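Local coordinates for proteolytically activated form of PPO4 Tyrosinase (Agaricus bisporus var. bisporus H97, PDB 4OUA), which catalyses, as a type-3 copper tyrosinase, the o-hydroxylation of monophenols and the oxidation of the resulting o-diphenols to o-quinones, the initial step of melanin synthesis, at residues Q39-Q43 / R167-P172; F177-F183 / H265-F271; T188-N192 / F274-F278. The contacts are given in a common frame with arbitrary orientation. Numbering follows the deposited sequence.

Contact 1 of 3, residues Q39-Q43 / R167-P172; sequences QDKDQ and RYSFHP
Two irregular chain segments meet where helix 25-39 ends, with Gln-39 CA 6.9 Å from Tyr-168 CA and Gln-43 CA 7.3 Å from His-171 CA. Backbone carbonyls receive the imidazole of His-171 (chi1 p): NE2 donates to Gln-39 O at 2.6 Å and 162°, and CE1 lies 3.0 Å from Lys-41 O, both oxygens near the ring plane. The extended side chain of Gln-43 (chi1 m, chi2 t) supplies the other direct hydrogen bonds. Gln-43 OE1 accepts from Tyr-168 OH (2.9 Å) and His-171 N (3.0 Å), while Gln-43 NE2 donates to Pro-172 O (3.1 Å); the peptide bond between His-171 and Pro-172 is cis. In this way the loop leaving helix 25-39 is joined to the long loop between strand 158-162 and helix 201-224, both lying against helix 49-54 through Phe-49 and Phe-50. One water connects Gln-39 OE1 (2.8 Å) with Ser-169 N (3.0 Å), and Gln-39 NE2 bonds to Pro-164 O. Apolar packing is slight: Gln-39 CG sits 3.7 Å from Tyr-168 CD1.

Contact 2 of 3, residues F177-F183 / H265-F271; sequences FNGYPNF and HMTHALF
An aromatic cluster near the dicopper site joins two loops of the tyrosinase central domain, one leading to helix 201-224 and the other running from helix 246-258 to helix 277-295. Each loop contains a type I beta turn, Phe-177 to Tyr-180 and His-265 to His-268, closed by Tyr-180 N to Phe-177 O (3.3 Å) and His-268 N to His-265 O (3.1 Å). The nearest CA pair is Phe-183 and His-265, at 7.9 Å. At the centre, Phe-271 and Phe-183 (both chi1 m, chi2 -83°) form an offset stack with centroids 4.1 Å apart and planes at 9°; Phe-183 CB adds a CH-pi contact, 3.9 Å from the Phe-271 centroid. The edge of Phe-271 points into two further faces, giving T-shaped pairs with Phe-177 (centroids 4.7 Å, planes 83°) and Tyr-180 (5.5 Å, 83°). Phe-183 in turn presents its edge to the face of His-265 (4.9 Å, 79°), with Phe-183 CD1 3.5 Å from His-265 NE2. Leu-270 adds an aliphatic contact, its CD1 3.8 Å from Tyr-180 CE1. The second loop is braced internally: Leu-270 N donates to His-268 ND1 (3.1 Å), and Phe-271 N to His-268 O (2.8 Å). Outside the pair, Trp-186 meets Phe-183 edge-to-face, and Ala-269 O accepts from ND1 of the copper ligand His-56. That bond places the Ala-269 carbonyl in the second shell of a type-3 copper centre, tying the loop to a first-shell histidine.

Contact 3 of 3, residues T188-N192 / F274-F278; sequences TTVRN and FDPIF
Thr-189 and Arg-191 both direct their CA-to-CB bonds toward the 274-278 segment, whereas that of Val-190 between them points away, consistent with the extended backbone (Val-190 phi/psi -131/139). The closest CA atoms are those of Thr-189 and Asp-275, 5.9 Å apart; the end-to-end directions CA 189 to 191 and CA 274 to 277 are 38° apart. Arg-191 is stretched out (chi1 m, chi2 t, chi3 t), and its guanidinium meets the carboxylate of Asp-275 (chi1 t) in a salt bridge: Arg-191 NH2 to Asp-275 OD1 at 2.9 Å, Arg-191 NE to Asp-275 OD1 at 3.1 Å and OD2 at 3.2 Å. Asp-275 OD1 also accepts from Ile-277 N (3.1 Å, 171°), a capping bond at the turn into helix 277-295. That helix carries the copper ligand His-282, whose ring, like that of His-56, meets Phe-278. Ile-277 (chi1 t, chi2 t) lies over one guanidinium face, its CB 3.3 Å from Arg-191 NH2. Thr-189, with chi1 p, sets CG2 3.8 Å from Phe-274 CB and turns OG1 to Tyr-168 N. The buried contact thus joins the loop before helix 201-224 to the start of helix 277-295, beside helix 141-144, where Ile-143 O accepts from Arg-191 NH1.

In the fold
All three contacts use the loop between strand 158-162 and helix 201-224. Contact 3 is the core one, every touching residue being buried and its centre about 13 Å from the chain centre; contacts 1 and 2, at about 18 and 19 Å, are partly buried. Chemistry follows place: contact 1 relies on hydrogen bonds, three of the four direct ones using a backbone atom, contact 2 mainly on aromatic rings, contact 3 on a buried ion pair. Contacts 2 and 3 interleave along the chain, using the loop before helix 277-295 and the entry into it. Direct touches connect all three: Phe-170 CE2 to Phe-177 CE2, Tyr-168 CB to Phe-274 O and His-265 CE1 to Thr-189 CA, each 3.4 Å.

Contact 1 of 3, residues Q39-Q43 / R167-P172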
loop_
_atom_site.group_PDB
_atom_site.type_symbol
_atom_site.label_atom_id
_atom_site.label_comp_id
_atom_site.label_asym_id
_atom_site.label_seq_id
_atom_site.Cartn_x
_atom_site.Cartn_y
_atom_site.Cartn_z
ATOM N N GLN A 39 -7.415 12.560 -6.215
ATOM C CA GLN A 39 -8.745 11.966 -6.271
ATOM C C GLN A 39 -9.663 12.794 -7.164
ATOM O O GLN A 39 -10.608 12.271 -7.755
ATOM C CB GLN A 39 -9.351 11.843 -4.871
ATOM C CG GLN A 39 -8.721 10.769 -4.002
ATOM C CD GLN A 39 -9.435 10.609 -2.670
ATOM O OE1 GLN A 39 -10.350 11.369 -2.349
ATOM N NE2 GLN A 39 -9.021 9.614 -1.891
ATOM N N ASP A 40 -9.374 14.087 -7.258
ATOM C CA ASP A 40 -10.199 14.997 -8.044
ATOM C C ASP A 40 -9.705 15.118 -9.482
ATOM O O ASP A 40 -10.347 15.762 -10.310
ATOM C CB ASP A 40 -10.244 16.378 -7.385
ATOM C CG ASP A 40 -10.943 16.359 -6.038
ATOM O OD1 ASP A 40 -11.857 15.528 -5.848
ATOM O OD2 ASP A 40 -10.579 17.175 -5.164
ATOM N N LYS A 41 -8.566 14.499 -9.777
ATOM C CA LYS A 41 -8.038 14.487 -11.136
ATOM C C LYS A 41 -8.922 13.657 -12.062
ATOM O O LYS A 41 -9.655 12.778 -11.612
ATOM C CB LYS A 41 -6.608 13.941 -11.164
ATOM C CG LYS A 41 -5.551 14.896 -10.634
ATOM C CD LYS A 41 -4.164 14.282 -10.752
ATOM C CE LYS A 41 -3.090 15.215 -10.214
ATOM N NZ LYS A 41 -1.751 14.561 -10.191
ATOM N N ASP A 42 -8.851 13.951 -13.357
ATOM C CA ASP A 42 -9.591 13.197 -14.362
ATOM C C ASP A 42 -9.156 11.734 -14.350
ATOM O O ASP A 42 -7.963 11.435 -14.322
ATOM C CB ASP A 42 -9.381 13.813 -15.746
ATOM C CG ASP A 42 -10.018 12.999 -16.852
ATOM O OD1 ASP A 42 -11.081 12.390 -16.613
ATOM O OD2 ASP A 42 -9.454 12.970 -17.966
ATOM N N GLN A 43 -10.125 10.823 -14.371
ATOM C CA GLN A 43 -9.830 9.399 -14.245
ATOM C C GLN A 43 -9.056 8.840 -15.437
ATOM O O GLN A 43 -8.551 7.721 -15.383
ATOM C CB GLN A 43 -11.124 8.609 -14.048
ATOM C CG GLN A 43 -11.720 8.759 -12.657
ATOM C CD GLN A 43 -12.938 7.886 -12.444
ATOM O OE1 GLN A 43 -13.424 7.740 -11.322
ATOM N NE2 GLN A 43 -13.440 7.301 -13.525
ATOM N N ARG A 167 -12.773 7.483 2.071
ATOM C CA ARG A 167 -13.324 6.867 0.872
ATOM C C ARG A 167 -12.952 7.633 -0.391
ATOM O O ARG A 167 -12.670 8.830 -0.339
ATOM C CB ARG A 167 -14.846 6.778 0.988
ATOM C CG ARG A 167 -15.521 8.143 1.068
ATOM C CD ARG A 167 -16.995 8.031 1.409
ATOM N NE ARG A 167 -17.212 7.453 2.732
ATOM C CZ ARG A 167 -17.247 8.153 3.861
ATOM N NH1 ARG A 167 -17.068 9.468 3.837
ATOM N NH2 ARG A 167 -17.456 7.538 5.019
ATOM N N TYR A 168 -12.952 6.937 -1.522
ATOM C CA TYR A 168 -12.796 7.589 -2.818
ATOM C C TYR A 168 -14.143 7.690 -3.522
ATOM O O TYR A 168 -14.934 6.744 -3.507
ATOM C CB TYR A 168 -11.803 6.834 -3.702
ATOM C CG TYR A 168 -11.799 7.312 -5.137
ATOM C CD1 TYR A 168 -11.297 8.563 -5.471
ATOM C CD2 TYR A 168 -12.302 6.516 -6.156
ATOM C CE1 TYR A 168 -11.294 9.008 -6.781
ATOM C CE2 TYR A 168 -12.303 6.951 -7.470
ATOM C CZ TYR A 168 -11.797 8.198 -7.776
ATOM O OH TYR A 168 -11.796 8.637 -9.080
ATOM N N SER A 169 -14.404 8.840 -4.133
ATOM C CA SER A 169 -15.638 9.040 -4.879
ATOM C C SER A 169 -15.386 8.877 -6.372
ATOM O O SER A 169 -14.646 9.654 -6.970
ATOM C CB SER A 169 -16.231 10.421 -4.591
ATOM O OG SER A 169 -16.516 10.582 -3.211
ATOM N N PHE A 170 -15.996 7.857 -6.969
ATOM C CA PHE A 170 -15.852 7.620 -8.399
ATOM C C PHE A 170 -16.523 8.730 -9.204
ATOM O O PHE A 170 -17.608 9.195 -8.856
ATOM C CB PHE A 170 -16.438 6.261 -8.786
ATOM C CG PHE A 170 -15.661 5.089 -8.254
ATOM C CD1 PHE A 170 -15.961 4.542 -7.018
ATOM C CD2 PHE A 170 -14.632 4.531 -8.995
ATOM C CE1 PHE A 170 -15.248 3.464 -6.529
ATOM C CE2 PHE A 170 -13.915 3.453 -8.512
ATOM C CZ PHE A 170 -14.222 2.918 -7.277
ATOM N N HIS A 171 -15.864 9.150 -10.280
ATOM C CA HIS A 171 -16.400 10.183 -11.156
ATOM C C HIS A 171 -15.897 10.001 -12.584
ATOM O O HIS A 171 -14.894 10.595 -12.980
ATOM C CB HIS A 171 -16.036 11.576 -10.632
ATOM C CG HIS A 171 -14.589 11.732 -10.278
ATOM N ND1 HIS A 171 -13.620 12.024 -11.213
ATOM C CD2 HIS A 171 -13.947 11.633 -9.090
ATOM C CE1 HIS A 171 -12.444 12.100 -10.617
ATOM N NE2 HIS A 171 -12.615 11.866 -9.328
ATOM N N PRO A 172 -16.600 9.171 -13.366
ATOM C CA PRO A 172 -17.784 8.447 -12.904
ATOM C C PRO A 172 -17.450 7.030 -12.451
ATOM O O PRO A 172 -16.273 6.675 -12.363
ATOM C CB PRO A 172 -18.662 8.418 -14.150
ATOM C CG PRO A 172 -17.663 8.287 -15.266
ATOM C CD PRO A 172 -16.404 9.014 -14.818
HETATM O O HOH W 1 -12.799 11.368 -3.729
#

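Contact 2 of 3, residues F177-F183 / H265-F271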
loop_
_atom_site.group_PDB
_atom_site.type_symbol
_atom_site.label_atom_id
_atom_site.label_comp_id
_atom_site.label_asym_id
_atom_site.label_seq_id
_atom_site.Cartn_x
_atom_site.Cartn_y
_atom_site.Cartn_z
ATOM N N PHE A 177 -17.227 -1.656 -14.365
ATOM C CA PHE A 177 -17.829 -2.130 -13.121
ATOM C C PHE A 177 -19.230 -2.695 -13.352
ATOM O O PHE A 177 -19.866 -3.188 -12.421
ATOM C CB PHE A 177 -17.908 -1.001 -12.084
ATOM C CG PHE A 177 -16.572 -0.546 -11.560
ATOM C CD1 PHE A 177 -15.391 -0.971 -12.145
ATOM C CD2 PHE A 177 -16.503 0.300 -10.465
ATOM C CE1 PHE A 177 -14.167 -0.549 -11.654
ATOM C CE2 PHE A 177 -15.284 0.723 -9.969
ATOM C CZ PHE A 177 -14.114 0.297 -10.565
ATOM N N ASN A 178 -19.699 -2.621 -14.594
ATOM C CA ASN A 178 -21.087 -2.943 -14.930
ATOM C C ASN A 178 -21.556 -4.329 -14.484
ATOM O O ASN A 178 -22.609 -4.460 -13.860
ATOM C CB ASN A 178 -21.300 -2.798 -16.440
ATOM C CG ASN A 178 -21.120 -1.368 -16.920
ATOM O OD1 ASN A 178 -20.586 -0.523 -16.203
ATOM N ND2 ASN A 178 -21.566 -1.093 -18.143
ATOM N N GLY A 179 -20.778 -5.358 -14.803
ATOM C CA GLY A 179 -21.181 -6.728 -14.534
ATOM C C GLY A 179 -21.334 -7.083 -13.064
ATOM O O GLY A 179 -22.066 -8.011 -12.725
ATOM N N TYR A 180 -20.650 -6.343 -12.193
ATOM C CA TYR A 180 -20.617 -6.653 -10.764
ATOM C C TYR A 180 -21.738 -5.931 -10.011
ATOM O O TYR A 180 -21.771 -4.705 -9.942
ATOM C CB TYR A 180 -19.251 -6.297 -10.177
ATOM C CG TYR A 180 -18.099 -6.792 -11.019
ATOM C CD1 TYR A 180 -17.448 -7.979 -10.712
ATOM C CD2 TYR A 180 -17.667 -6.075 -12.131
ATOM C CE1 TYR A 180 -16.399 -8.440 -11.489
ATOM C CE2 TYR A 180 -16.616 -6.529 -12.912
ATOM C CZ TYR A 180 -15.986 -7.713 -12.584
ATOM O OH TYR A 180 -14.939 -8.176 -13.345
ATOM N N PRO A 181 -22.650 -6.715 -9.424
ATOM C CA PRO A 181 -23.948 -6.319 -8.859
ATOM C C PRO A 181 -23.891 -5.157 -7.871
ATOM O O PRO A 181 -24.726 -4.260 -7.967
ATOM C CB PRO A 181 -24.432 -7.597 -8.159
ATOM C CG PRO A 181 -23.238 -8.490 -8.083
ATOM C CD PRO A 181 -22.389 -8.150 -9.243
ATOM N N ASN A 182 -22.936 -5.167 -6.948
ATOM C CA ASN A 182 -22.915 -4.160 -5.890
ATOM C C ASN A 182 -21.998 -2.968 -6.151
ATOM O O ASN A 182 -22.224 -1.881 -5.620
ATOM C CB ASN A 182 -22.520 -4.804 -4.562
ATOM C CG ASN A 182 -23.605 -5.697 -4.007
ATOM O OD1 ASN A 182 -24.782 -5.544 -4.337
ATOM N ND2 ASN A 182 -23.217 -6.635 -3.152
ATOM N N PHE A 183 -20.965 -3.168 -6.963
ATOM C CA PHE A 183 -19.953 -2.135 -7.153
ATOM C C PHE A 183 -20.282 -1.178 -8.299
ATOM O O PHE A 183 -19.620 -0.153 -8.459
ATOM C CB PHE A 183 -18.583 -2.777 -7.387
ATOM C CG PHE A 183 -18.119 -3.648 -6.252
ATOM C CD1 PHE A 183 -17.508 -3.095 -5.138
ATOM C CD2 PHE A 183 -18.295 -5.022 -6.301
ATOM C CE1 PHE A 183 -17.082 -3.896 -4.091
ATOM C CE2 PHE A 183 -17.871 -5.828 -5.260
ATOM C CZ PHE A 183 -17.264 -5.265 -4.153
ATOM N N HIS A 265 -15.299 -3.067 -0.878
ATOM C CA HIS A 265 -14.206 -2.900 -1.833
ATOM C C HIS A 265 -12.909 -3.569 -1.376
ATOM O O HIS A 265 -12.245 -4.245 -2.161
ATOM C CB HIS A 265 -13.958 -1.414 -2.101
ATOM C CG HIS A 265 -15.037 -0.757 -2.905
ATOM N ND1 HIS A 265 -16.224 -0.326 -2.351
ATOM C CD2 HIS A 265 -15.110 -0.461 -4.225
ATOM C CE1 HIS A 265 -16.978 0.209 -3.293
ATOM N NE2 HIS A 265 -16.327 0.139 -4.438
ATOM N N MET A 266 -12.553 -3.381 -0.108
ATOM C CA MET A 266 -11.292 -3.902 0.420
ATOM C C MET A 266 -11.204 -5.428 0.385
ATOM O O MET A 266 -10.110 -5.990 0.417
ATOM C CB MET A 266 -11.073 -3.412 1.855
ATOM C CG MET A 266 -10.379 -2.064 1.959
ATOM S SD MET A 266 -8.663 -2.109 1.398
ATOM C CE MET A 266 -7.901 -3.116 2.667
ATOM N N THR A 267 -12.349 -6.099 0.322
ATOM C CA THR A 267 -12.362 -7.559 0.325
ATOM C C THR A 267 -12.536 -8.126 -1.081
ATOM O O THR A 267 -12.919 -9.283 -1.252
ATOM C CB THR A 267 -13.475 -8.112 1.230
ATOM O OG1 THR A 267 -13.365 -9.540 1.303
ATOM C CG2 THR A 267 -14.844 -7.736 0.685
ATOM N N HIS A 268 -12.247 -7.305 -2.085
ATOM C CA HIS A 268 -12.325 -7.727 -3.478
ATOM C C HIS A 268 -11.117 -7.191 -4.243
ATOM O O HIS A 268 -10.955 -5.980 -4.387
ATOM C CB HIS A 268 -13.627 -7.240 -4.118
ATOM C CG HIS A 268 -14.007 -7.984 -5.360
ATOM N ND1 HIS A 268 -13.207 -8.020 -6.482
ATOM C CD2 HIS A 268 -15.106 -8.718 -5.658
ATOM C CE1 HIS A 268 -13.794 -8.747 -7.416
ATOM N NE2 HIS A 268 -14.948 -9.182 -6.941
ATOM N N ALA A 269 -10.276 -8.098 -4.728
ATOM C CA ALA A 269 -9.011 -7.722 -5.357
ATOM C C ALA A 269 -9.191 -6.785 -6.552
ATOM O O ALA A 269 -8.263 -6.076 -6.937
ATOM C CB ALA A 269 -8.253 -8.971 -5.785
ATOM N N LEU A 270 -10.386 -6.782 -7.133
ATOM C CA LEU A 270 -10.653 -5.961 -8.308
ATOM C C LEU A 270 -11.036 -4.531 -7.937
ATOM O O LEU A 270 -11.099 -3.658 -8.801
ATOM C CB LEU A 270 -11.760 -6.593 -9.158
ATOM C CG LEU A 270 -11.480 -7.985 -9.730
ATOM C CD1 LEU A 270 -12.684 -8.493 -10.505
ATOM C CD2 LEU A 270 -10.238 -7.972 -10.611
ATOM N N PHE A 271 -11.290 -4.294 -6.653
ATOM C CA PHE A 271 -11.737 -2.981 -6.198
ATOM C C PHE A 271 -10.987 -2.495 -4.959
ATOM O O PHE A 271 -11.152 -1.352 -4.537
ATOM C CB PHE A 271 -13.240 -3.006 -5.904
ATOM C CG PHE A 271 -14.087 -3.409 -7.080
ATOM C CD1 PHE A 271 -14.448 -2.481 -8.043
ATOM C CD2 PHE A 271 -14.532 -4.714 -7.216
ATOM C CE1 PHE A 271 -15.232 -2.848 -9.122
ATOM C CE2 PHE A 271 -15.316 -5.086 -8.293
ATOM C CZ PHE A 271 -15.665 -4.152 -9.247
#

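Contact 3 of 3, residues T188-N192 / F274-F278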
loop_
_atom_site.group_PDB
_atom_site.type_symbol
_atom_site.label_atom_id
_atom_site.label_comp_id
_atom_site.label_asym_id
_atom_site.label_seq_id
_atom_site.Cartn_x
_atom_site.Cartn_y
_atom_site.Cartn_z
ATOM N N THR A 188 -19.435 5.665 -3.950
ATOM C CA THR A 188 -18.113 5.758 -3.342
ATOM C C THR A 188 -17.672 4.394 -2.832
ATOM O O THR A 188 -18.477 3.468 -2.738
ATOM C CB THR A 188 -18.084 6.768 -2.174
ATOM O OG1 THR A 188 -18.624 6.161 -0.993
ATOM C CG2 THR A 188 -18.887 8.015 -2.518
ATOM N N THR A 189 -16.389 4.271 -2.512
ATOM C CA THR A 189 -15.879 3.059 -1.881
ATOM C C THR A 189 -16.497 2.873 -0.493
ATOM O O THR A 189 -16.783 3.845 0.205
ATOM C CB THR A 189 -14.345 3.087 -1.772
ATOM O OG1 THR A 189 -13.932 4.241 -1.032
ATOM C CG2 THR A 189 -13.721 3.136 -3.163
ATOM N N VAL A 190 -16.712 1.622 -0.100
ATOM C CA VAL A 190 -17.397 1.338 1.156
ATOM C C VAL A 190 -16.657 0.327 2.026
ATOM O O VAL A 190 -16.136 -0.672 1.532
ATOM C CB VAL A 190 -18.823 0.825 0.900
ATOM C CG1 VAL A 190 -19.400 0.219 2.165
ATOM C CG2 VAL A 190 -19.702 1.959 0.397
ATOM N N ARG A 191 -16.625 0.597 3.328
ATOM C CA ARG A 191 -15.971 -0.284 4.290
ATOM C C ARG A 191 -16.982 -0.991 5.189
ATOM O O ARG A 191 -17.823 -0.346 5.816
ATOM C CB ARG A 191 -14.982 0.504 5.151
ATOM C CG ARG A 191 -13.825 1.110 4.379
ATOM C CD ARG A 191 -12.978 2.004 5.271
ATOM N NE ARG A 191 -11.971 2.734 4.507
ATOM C CZ ARG A 191 -11.211 3.705 5.004
ATOM N NH1 ARG A 191 -11.343 4.072 6.272
ATOM N NH2 ARG A 191 -10.322 4.313 4.231
ATOM N N ASN A 192 -16.889 -2.317 5.250
ATOM C CA ASN A 192 -17.723 -3.112 6.147
ATOM C C ASN A 192 -19.217 -2.848 5.951
ATOM O O ASN A 192 -19.906 -2.442 6.887
ATOM C CB ASN A 192 -17.331 -2.832 7.603
ATOM C CG ASN A 192 -17.806 -3.912 8.558
ATOM O OD1 ASN A 192 -17.824 -5.096 8.219
ATOM N ND2 ASN A 192 -18.193 -3.506 9.763
ATOM N N PHE A 274 -8.954 0.882 -4.748
ATOM C CA PHE A 274 -9.686 2.144 -4.791
ATOM C C PHE A 274 -9.951 2.719 -3.401
ATOM O O PHE A 274 -10.195 3.916 -3.256
ATOM C CB PHE A 274 -11.008 1.964 -5.543
ATOM C CG PHE A 274 -10.833 1.687 -7.010
ATOM C CD1 PHE A 274 -10.550 2.718 -7.893
ATOM C CD2 PHE A 274 -10.952 0.399 -7.507
ATOM C CE1 PHE A 274 -10.387 2.470 -9.243
ATOM C CE2 PHE A 274 -10.791 0.146 -8.857
ATOM C CZ PHE A 274 -10.509 1.182 -9.725
ATOM N N ASP A 275 -9.905 1.870 -2.379
ATOM C CA ASP A 275 -10.058 2.336 -1.006
ATOM C C ASP A 275 -8.740 2.932 -0.517
ATOM O O ASP A 275 -7.721 2.246 -0.488
ATOM C CB ASP A 275 -10.508 1.192 -0.091
ATOM C CG ASP A 275 -11.002 1.679 1.262
ATOM O OD1 ASP A 275 -10.413 2.629 1.819
ATOM O OD2 ASP A 275 -11.989 1.107 1.772
ATOM N N PRO A 276 -8.764 4.218 -0.133
ATOM C CA PRO A 276 -7.578 4.968 0.303
ATOM C C PRO A 276 -6.765 4.270 1.396
ATOM O O PRO A 276 -5.556 4.482 1.487
ATOM C CB PRO A 276 -8.174 6.276 0.831
ATOM C CG PRO A 276 -9.436 6.443 0.059
ATOM C CD PRO A 276 -9.976 5.056 -0.131
ATOM N N ILE A 277 -7.416 3.445 2.209
ATOM C CA ILE A 277 -6.724 2.767 3.300
ATOM C C ILE A 277 -5.861 1.624 2.773
ATOM O O ILE A 277 -5.047 1.058 3.503
ATOM C CB ILE A 277 -7.715 2.219 4.347
ATOM C CG1 ILE A 277 -7.009 2.003 5.688
ATOM C CG2 ILE A 277 -8.361 0.934 3.854
ATOM C CD1 ILE A 277 -7.917 1.487 6.777
ATOM N N PHE A 278 -6.050 1.294 1.499
ATOM C CA PHE A 278 -5.296 0.228 0.846
ATOM C C PHE A 278 -3.797 0.510 0.864
ATOM O O PHE A 278 -2.984 -0.407 0.978
ATOM C CB PHE A 278 -5.785 0.048 -0.595
ATOM C CG PHE A 278 -4.935 -0.873 -1.425
ATOM C CD1 PHE A 278 -5.217 -2.228 -1.486
ATOM C CD2 PHE A 278 -3.868 -0.382 -2.161
ATOM C CE1 PHE A 278 -4.442 -3.076 -2.254
ATOM C CE2 PHE A 278 -3.090 -1.224 -2.929
ATOM C CZ PHE A 278 -3.377 -2.573 -2.976
#